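Local coordinates for protein peptide chain release factor RF2 (Thermus thermophilus, PDB 2IHR) that directs termination of translation at UGA and UAA stop codons, releasing the finished peptide on the ribosome through its GGQ motif, at residues E217-L222 against I278-L283. Numbering follows the deposited sequence.
Sequences EVEVVL and ILKARL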
loop_
_atom_site.group_PDB
_atom_site.type_symbol
_atom_site.label_atom_id
_atom_site.label_comp_id
_atom_site.label_asym_id
_atom_site.label_seq_id
_atom_site.Cartn_x
_atom_site.Cartn_y
_atom_site.Cartn_z
ATOM N N GLU A 217 2.261 15.512 11.960
ATOM C CA GLU A 217 1.552 16.686 12.436
ATOM C C GLU A 217 0.228 16.118 12.886
ATOM O O GLU A 217 -0.350 16.544 13.905
ATOM C CB GLU A 217 1.289 17.696 11.309
ATOM C CG GLU A 217 2.448 18.624 11.014
ATOM C CD GLU A 217 3.545 17.960 10.190
ATOM O OE1 GLU A 217 4.653 17.714 10.717
ATOM O OE2 GLU A 217 3.292 17.683 9.003
ATOM N N VAL A 218 -0.253 15.149 12.120
ATOM C CA VAL A 218 -1.518 14.508 12.420
ATOM C C VAL A 218 -1.321 13.391 13.434
ATOM O O VAL A 218 -2.283 12.775 13.899
ATOM C CB VAL A 218 -2.136 13.962 11.140
ATOM C CG1 VAL A 218 -3.422 13.219 11.451
ATOM C CG2 VAL A 218 -2.407 15.127 10.179
ATOM N N GLU A 219 -0.055 13.155 13.777
ATOM C CA GLU A 219 0.329 12.119 14.738
ATOM C C GLU A 219 0.481 12.718 16.130
ATOM O O GLU A 219 0.849 13.890 16.271
ATOM C CB GLU A 219 1.667 11.472 14.343
ATOM C CG GLU A 219 1.608 10.575 13.127
ATOM C CD GLU A 219 2.968 10.003 12.740
ATOM O OE1 GLU A 219 3.905 10.793 12.502
ATOM O OE2 GLU A 219 3.099 8.759 12.664
ATOM N N VAL A 220 0.203 11.908 17.152
ATOM C CA VAL A 220 0.329 12.347 18.537
ATOM C C VAL A 220 1.755 12.787 18.834
ATOM O O VAL A 220 2.640 12.742 17.965
ATOM C CB VAL A 220 -0.036 11.231 19.546
ATOM C CG1 VAL A 220 -1.512 11.282 19.863
ATOM C CG2 VAL A 220 0.346 9.873 18.987
ATOM N N VAL A 221 1.962 13.226 20.071
ATOM C CA VAL A 221 3.267 13.683 20.529
ATOM C C VAL A 221 3.682 12.769 21.668
ATOM O O VAL A 221 2.860 12.332 22.479
ATOM C CB VAL A 221 3.211 15.129 21.015
ATOM C CG1 VAL A 221 4.543 15.792 20.757
ATOM C CG2 VAL A 221 2.069 15.880 20.313
ATOM N N LEU A 222 4.968 12.481 21.737
ATOM C CA LEU A 222 5.414 11.552 22.757
ATOM C C LEU A 222 6.111 12.090 23.999
ATOM O O LEU A 222 6.994 12.969 23.943
ATOM C CB LEU A 222 6.282 10.464 22.105
ATOM C CG LEU A 222 5.623 9.485 21.120
ATOM C CD1 LEU A 222 6.714 8.637 20.456
ATOM C CD2 LEU A 222 4.580 8.611 21.845
ATOM N N ILE A 278 8.138 5.446 12.848
ATOM C CA ILE A 278 7.338 4.236 12.640
ATOM C C ILE A 278 6.370 4.092 13.815
ATOM O O ILE A 278 5.156 4.050 13.618
ATOM C CB ILE A 278 8.187 2.901 12.555
ATOM C CG1 ILE A 278 8.713 2.653 11.129
ATOM C CG2 ILE A 278 7.277 1.699 12.845
ATOM C CD1 ILE A 278 9.837 3.501 10.684
ATOM N N LEU A 279 6.911 4.034 15.029
ATOM C CA LEU A 279 6.096 3.888 16.234
ATOM C C LEU A 279 4.886 4.807 16.251
ATOM O O LEU A 279 3.752 4.392 16.557
ATOM C CB LEU A 279 6.929 4.161 17.485
ATOM C CG LEU A 279 6.327 3.705 18.829
ATOM C CD1 LEU A 279 6.149 4.906 19.750
ATOM C CD2 LEU A 279 4.994 2.972 18.620
ATOM N N LYS A 280 5.126 6.060 15.924
ATOM C CA LYS A 280 4.040 7.010 15.935
ATOM C C LYS A 280 2.917 6.514 15.025
ATOM O O LYS A 280 1.739 6.441 15.427
ATOM C CB LYS A 280 4.553 8.398 15.503
ATOM C CG LYS A 280 5.037 9.319 16.664
ATOM C CD LYS A 280 5.901 10.472 16.142
ATOM C CE LYS A 280 5.868 11.694 17.025
ATOM N NZ LYS A 280 5.103 12.816 16.393
ATOM N N ALA A 281 3.303 6.146 13.807
ATOM C CA ALA A 281 2.379 5.654 12.785
ATOM C C ALA A 281 1.610 4.382 13.152
ATOM O O ALA A 281 0.524 4.134 12.634
ATOM C CB ALA A 281 3.129 5.430 11.535
ATOM N N ARG A 282 2.189 3.564 14.021
ATOM C CA ARG A 282 1.529 2.343 14.453
ATOM C C ARG A 282 0.453 2.651 15.494
ATOM O O ARG A 282 -0.560 1.964 15.590
ATOM C CB ARG A 282 2.560 1.386 15.024
ATOM C CG ARG A 282 3.499 0.819 13.977
ATOM C CD ARG A 282 4.332 -0.287 14.555
ATOM N NE ARG A 282 3.419 -1.204 15.194
ATOM C CZ ARG A 282 3.778 -2.171 16.026
ATOM N NH1 ARG A 282 5.053 -2.387 16.353
ATOM N NH2 ARG A 282 2.822 -2.933 16.526
ATOM N N LEU A 283 0.696 3.696 16.278
ATOM C CA LEU A 283 -0.245 4.130 17.294
ATOM C C LEU A 283 -1.400 4.770 16.546
ATOM O O LEU A 283 -2.565 4.559 16.870
ATOM C CB LEU A 283 0.434 5.149 18.204
ATOM C CG LEU A 283 1.543 4.577 19.095
ATOM C CD1 LEU A 283 2.419 5.686 19.680
ATOM C CD2 LEU A 283 0.872 3.744 20.188
#
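Lys280 NZ donates a hydrogen bond of 2.9 Å to the carbonyl O of Val220, and the C=O...N angle of 168° puts the ammonium almost in line with the carbonyl. The lysine chain bends only at its last torsion (chi4 -109°), which turns NZ toward the loop backbone. Glu219 crosses this side chain obliquely: its OE2 lies 3.2 Å from Lys280 CB and 3.5 Å from Ala281 CB, so its carboxylate rests against the helix surface. OE2 also comes close to Ala281 N, but the angle is too poor for a hydrogen bond. Both segments belong to the RF-1 region, where the loop joining strand 201-213 to strand 227-232 runs past helix 268-294, the long helix that packs on the three-stranded antiparallel sheet. An alanine at Lys280 would probably leave the Val220 carbonyl without this donor and the loop less firmly tied to the helix. Further out the contact turns apolar: Leu222 CD1 meets Leu279 CD1 at 3.8 Å, and Leu222 CD2 approaches Leu283 CD1 at 4.2 Å. All three leucines also touch His253 of strand 248-253, while Leu279 and Leu283 reach Ile258 on the neighbouring strand.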